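Local coordinates for cell division control protein (PDB 6RPP), which is an intein of the HINT fold from an archaeal MCM helicase precursor, and in its natural form probably excises itself by protein splicing, at residues 23-26 and 27-31; 158-162 and 163-167. The protein carries 2 engineered substitutions. All blocks are in the same frame, centred on the assembly; numbering follows the deposited sequence. Where two conformers were deposited one is given.

Contact 1: residues 23-26 and 27-31; sequences EIVE and RAIEE
Val25 and Ile29, one helical turn apart, lie side by side and point the same way, CG1 of Val25 being 3.9 Å from CG1 of Ile29. The valine places this branch opposite its backbone N (chi1 173°), turned up the helix toward the isoleucine. Ile29 answers by folding its own CG1 back beside its backbone N, which brings that methylene to 3.1 Å from Val25 O. Val25 O also accepts the N-H of Ile29, 2.8 Å from Ile29 N and nearly along the C=O axis, so one oxygen takes the hydrogen bond while the aliphatic branch packs closely against it.

Around this pair runs regular alpha-helical bonding: Arg27 N to Glu23 O, Glu30 N to Glu26 O and, more weakly at 3.3 Å, Ala28 N to Ile24 O. Ala28 sets its CB alongside the turn before it, 3.5 Å from Val25 O. On the polar side, Arg27 CB lies 3.4 Å from Glu23 O, and Glu30 CB comes equally close to Glu26 O. The carboxylate of Glu26 is held from outside the segment, OE1 in a salt bridge with Lys73 and OE2 in a hydrogen bond with Tyr148.

The segment is thus an amphipathic part of helix 21-35, with Glu23, Arg27 and Glu30 exposed. Its apolar side rests on the antiparallel sheet that includes strands 44-56, 63-75 and 146-151, the last of which supplies Tyr148: Ile24, Ala28 and Ile29 meet strand 44-56, while Val25 and Ala28 reach Ala71 of strand 63-75.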
loop_
_atom_site.group_PDB
_atom_site.type_symbol
_atom_site.label_atom_id
_atom_site.label_comp_id
_atom_site.label_asym_id
_atom_site.label_seq_id
_atom_site.Cartn_x
_atom_site.Cartn_y
_atom_site.Cartn_z
ATOM N N GLU A 23 -12.398 -1.286 2.698
ATOM C CA GLU A 23 -13.515 -0.586 3.340
ATOM C C GLU A 23 -13.405 0.928 3.133
ATOM O O GLU A 23 -14.410 1.605 2.821
ATOM C CB GLU A 23 -13.521 -0.944 4.821
ATOM C CG GLU A 23 -14.579 -0.194 5.651
ATOM C CD GLU A 23 -14.730 -0.779 7.037
ATOM O OE1 GLU A 23 -14.315 -1.952 7.244
ATOM O OE2 GLU A 23 -15.277 -0.064 7.911
ATOM N N ILE A 24 -12.237 1.497 3.417
ATOM C CA ILE A 24 -11.985 2.931 3.190
ATOM C C ILE A 24 -12.322 3.308 1.756
ATOM O O ILE A 24 -13.033 4.299 1.508
ATOM C CB ILE A 24 -10.510 3.273 3.492
ATOM C CG1 ILE A 24 -10.169 3.027 4.962
ATOM C CG2 ILE A 24 -10.152 4.703 3.066
ATOM C CD1 ILE A 24 -8.643 3.062 5.201
ATOM N N VAL A 25 -11.803 2.543 0.780
ATOM C CA VAL A 25 -12.010 2.951 -0.595
ATOM C C VAL A 25 -13.467 2.786 -1.034
ATOM O O VAL A 25 -14.028 3.689 -1.697
ATOM C CB VAL A 25 -11.069 2.159 -1.517
ATOM C CG1 VAL A 25 -11.413 2.472 -2.952
ATOM C CG2 VAL A 25 -9.636 2.556 -1.209
ATOM N N GLU A 26 -14.077 1.620 -0.756
ATOM C CA GLU A 26 -15.427 1.399 -1.261
ATOM C C GLU A 26 -16.413 2.399 -0.676
ATOM O O GLU A 26 -17.339 2.821 -1.384
ATOM C CB GLU A 26 -15.859 -0.024 -0.950
ATOM C CG GLU A 26 -15.046 -1.088 -1.708
ATOM C CD GLU A 26 -15.248 -1.067 -3.229
ATOM O OE1 GLU A 26 -16.158 -0.368 -3.762
ATOM O OE2 GLU A 26 -14.505 -1.832 -3.886
ATOM N N ARG A 27 -16.226 2.819 0.588
ATOM C CA ARG A 27 -17.128 3.830 1.139
ATOM C C ARG A 27 -16.982 5.145 0.393
ATOM O O ARG A 27 -17.977 5.853 0.159
ATOM C CB ARG A 27 -16.851 4.020 2.632
ATOM C CG ARG A 27 -17.725 5.065 3.330
ATOM C CD ARG A 27 -17.239 5.249 4.770
ATOM N NE ARG A 27 -17.827 6.406 5.440
ATOM C CZ ARG A 27 -18.615 6.319 6.507
ATOM N NH1 ARG A 27 -18.916 5.128 7.009
ATOM N NH2 ARG A 27 -19.116 7.416 7.069
ATOM N N ALA A 28 -15.744 5.497 0.039
ATOM C CA ALA A 28 -15.513 6.746 -0.659
ATOM C C ALA A 28 -16.082 6.689 -2.066
ATOM O O ALA A 28 -16.638 7.681 -2.567
ATOM C CB ALA A 28 -14.010 7.043 -0.695
ATOM N N ILE A 29 -15.945 5.532 -2.707
ATOM C CA ILE A 29 -16.516 5.321 -4.042
ATOM C C ILE A 29 -18.032 5.425 -4.000
ATOM O O ILE A 29 -18.659 6.072 -4.854
ATOM C CB ILE A 29 -16.067 3.956 -4.600
ATOM C CG1 ILE A 29 -14.553 3.889 -4.766
ATOM C CG2 ILE A 29 -16.784 3.648 -5.918
ATOM C CD1 ILE A 29 -14.029 4.676 -5.892
ATOM N N GLU A 30 -18.654 4.790 -3.013
ATOM C CA GLU A 30 -20.119 4.834 -2.936
ATOM C C GLU A 30 -20.629 6.270 -2.771
ATOM O O GLU A 30 -21.608 6.679 -3.410
ATOM C CB GLU A 30 -20.593 3.958 -1.778
ATOM C CG GLU A 30 -22.092 3.776 -1.723
ATOM C CD GLU A 30 -22.527 2.818 -0.611
ATOM O OE1 GLU A 30 -21.667 2.426 0.213
ATOM O OE2 GLU A 30 -23.732 2.477 -0.549
ATOM N N GLU A 31 -19.950 7.072 -1.953
ATOM C CA GLU A 31 -20.416 8.429 -1.746
ATOM C C GLU A 31 -20.210 9.262 -3.007
ATOM O O GLU A 31 -21.091 10.059 -3.375
ATOM C CB GLU A 31 -19.669 9.022 -0.552
ATOM C CG GLU A 31 -20.157 10.383 -0.131
ATOM C CD GLU A 31 -19.553 10.811 1.178
ATOM O OE1 GLU A 31 -20.114 10.479 2.247
ATOM O OE2 GLU A 31 -18.509 11.477 1.130
#

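Contact 2: residues 158-162 and 163-167; sequences FLANG and IFVHA. Engineered in segment 163-167: Ala167 (natural residue Asn).
Four backbone hydrogen bonds join Phe158 and Ala160 to Val165 and Ile163 across a tight antiparallel hairpin. Phe158 pairs with Val165 in both directions, its N giving to Val165 O at 3.0 Å in the carbonyl plane. Ala160 and Ile163 close the turn with another reciprocal pair: the Ala160 N-H runs almost straight to Ile163 O (170°), whereas Ile163 N sits above the carbonyl plane of Ala160. Between the two hydrogen-bonded pairs, Leu159 and Phe164 form a non-hydrogen-bonded pair, and Leu159 CA offers a CH to Ile163 O.

On the face of Leu159 and Phe164, Leu159 CD1 lies over the centre of the Phe164 ring, 4.0 Å from its centroid and 12° off the normal, a CH-pi contact. Leu159 CB also meets Phe164 CE1 at 3.9 Å.

Apolar packing also occupies the face of Phe158, Ala160 and Val165. With chi1 at 53°, Phe158 tucks CG between its backbone N and carbonyl carbon, swinging the ring across Val165. Val165 CB lies over one ring face, offset toward the rim, and CG1 is 4.0 Å from Phe158 CZ. Engineered Ala167 brings CB to the ring edge, 3.7 Å from Phe158 CD2. An alanine in place of Phe158 would lose the ring and is likely to leave Val165 and the Ala167 methyl without their shared packing surface.

Asn161 OD1 accepts from Glu10 N, and ND2 donates to Arg90 O. This is a beta hairpin with a two-residue type I' turn, Asn161 and Gly162 at its corners with positive phi, near the C-terminal end of the HINT fold; Ala167 replaces the asparagine whose cyclisation probably releases this intein's C-terminal end, as in inteins generally.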
loop_
_atom_site.group_PDB
_atom_site.type_symbol
_atom_site.label_atom_id
_atom_site.label_comp_id
_atom_site.label_asym_id
_atom_site.label_seq_id
_atom_site.Cartn_x
_atom_site.Cartn_y
_atom_site.Cartn_z
ATOM N N PHE A 158 2.051 4.892 2.874
ATOM C CA PHE A 158 1.251 4.822 4.107
ATOM C C PHE A 158 1.563 3.515 4.796
ATOM O O PHE A 158 1.880 2.512 4.143
ATOM C CB PHE A 158 -0.276 4.939 3.857
ATOM C CG PHE A 158 -0.789 3.938 2.841
ATOM C CD1 PHE A 158 -1.229 2.663 3.235
ATOM C CD2 PHE A 158 -0.843 4.255 1.472
ATOM C CE1 PHE A 158 -1.675 1.709 2.362
ATOM C CE2 PHE A 158 -1.291 3.313 0.540
ATOM C CZ PHE A 158 -1.717 2.049 0.958
ATOM N N LEU A 159 1.485 3.539 6.129
ATOM C CA LEU A 159 1.698 2.328 6.937
ATOM C C LEU A 159 0.503 1.401 6.886
ATOM O O LEU A 159 -0.627 1.795 7.226
ATOM C CB LEU A 159 1.954 2.742 8.377
ATOM C CG LEU A 159 2.245 1.591 9.347
ATOM C CD1 LEU A 159 3.490 0.765 8.937
ATOM C CD2 LEU A 159 2.435 2.279 10.746
ATOM N N ALA A 160 0.741 0.138 6.495
ATOM C CA ALA A 160 -0.324 -0.849 6.503
ATOM C C ALA A 160 0.320 -2.223 6.620
ATOM O O ALA A 160 1.341 -2.487 5.997
ATOM C CB ALA A 160 -1.165 -0.729 5.210
ATOM N N ASN A 161 -0.299 -3.071 7.445
ATOM C CA ASN A 161 0.220 -4.447 7.675
ATOM C C ASN A 161 1.667 -4.394 8.181
ATOM O O ASN A 161 2.455 -5.322 7.925
ATOM C CB ASN A 161 0.106 -5.307 6.423
ATOM C CG ASN A 161 -1.288 -5.837 6.192
ATOM O OD1 ASN A 161 -2.258 -5.271 6.695
ATOM N ND2 ASN A 161 -1.401 -6.931 5.463
ATOM N N GLY A 162 2.019 -3.311 8.888
ATOM C CA GLY A 162 3.355 -3.128 9.411
ATOM C C GLY A 162 4.413 -2.780 8.380
ATOM O O GLY A 162 5.597 -2.794 8.730
ATOM N N ILE A 163 4.016 -2.460 7.130
ATOM C CA ILE A 163 4.918 -2.128 6.034
ATOM C C ILE A 163 4.636 -0.702 5.567
ATOM O O ILE A 163 3.487 -0.290 5.566
ATOM C CB ILE A 163 4.696 -3.125 4.873
ATOM C CG1 ILE A 163 5.048 -4.560 5.325
ATOM C CG2 ILE A 163 5.506 -2.731 3.623
ATOM C CD1 ILE A 163 4.608 -5.634 4.349
ATOM N N PHE A 164 5.664 0.077 5.186
ATOM C CA PHE A 164 5.405 1.386 4.582
ATOM C C PHE A 164 5.177 1.125 3.116
ATOM O O PHE A 164 6.127 0.927 2.354
ATOM C CB PHE A 164 6.581 2.312 4.877
ATOM C CG PHE A 164 6.561 2.747 6.307
ATOM C CD1 PHE A 164 5.639 3.671 6.756
ATOM C CD2 PHE A 164 7.418 2.154 7.206
ATOM C CE1 PHE A 164 5.603 4.069 8.089
ATOM C CE2 PHE A 164 7.401 2.524 8.538
ATOM C CZ PHE A 164 6.484 3.488 8.976
ATOM N N VAL A 165 3.898 1.060 2.766
ATOM C CA VAL A 165 3.410 0.639 1.455
ATOM C C VAL A 165 3.485 1.828 0.517
ATOM O O VAL A 165 2.998 2.921 0.862
ATOM C CB VAL A 165 1.965 0.144 1.582
ATOM C CG1 VAL A 165 1.431 -0.236 0.248
ATOM C CG2 VAL A 165 1.912 -1.053 2.559
ATOM N N HIS A 166 4.058 1.630 -0.680
ATOM C CA HIS A 166 4.125 2.735 -1.630
ATOM C C HIS A 166 2.730 3.052 -2.151
ATOM O O HIS A 166 1.870 2.161 -2.292
ATOM C CB HIS A 166 5.084 2.408 -2.786
ATOM C CG HIS A 166 5.272 3.543 -3.743
ATOM N ND1 HIS A 166 4.461 3.708 -4.852
ATOM C CD2 HIS A 166 6.131 4.592 -3.745
ATOM C CE1 HIS A 166 4.819 4.802 -5.494
ATOM N NE2 HIS A 166 5.839 5.348 -4.855
ATOM N N ALA A 167 2.496 4.341 -2.424
ATOM C CA ALA A 167 1.188 4.868 -2.759
ATOM C C ALA A 167 1.261 5.792 -3.960
ATOM O O ALA A 167 2.301 6.371 -4.285
ATOM C CB ALA A 167 0.641 5.699 -1.586
#

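Contact 1 comes first along the chain, in helix 21-35, and contact 2 lies near the end of the chain, in the hairpin of strands 157-160 and 163-166. Their centres are 19 Å apart and their nearest atoms about 8 Å, without touching. The first lies about 16 Å from the centre of the chain, the second only about 5 Å. Strand 44-56 serves both: Phe45, Ala47, Ile49 and Ile51 receive the helix, while Val53, Tyr54 and Leu56 meet the hairpin. Strand 146-151 also reaches both, through Tyr148 at Glu26 and through Asp149 and Leu150 at Phe158. The same sheet thus carries a peripheral helix and borders the buried C-terminal hairpin of the HINT fold.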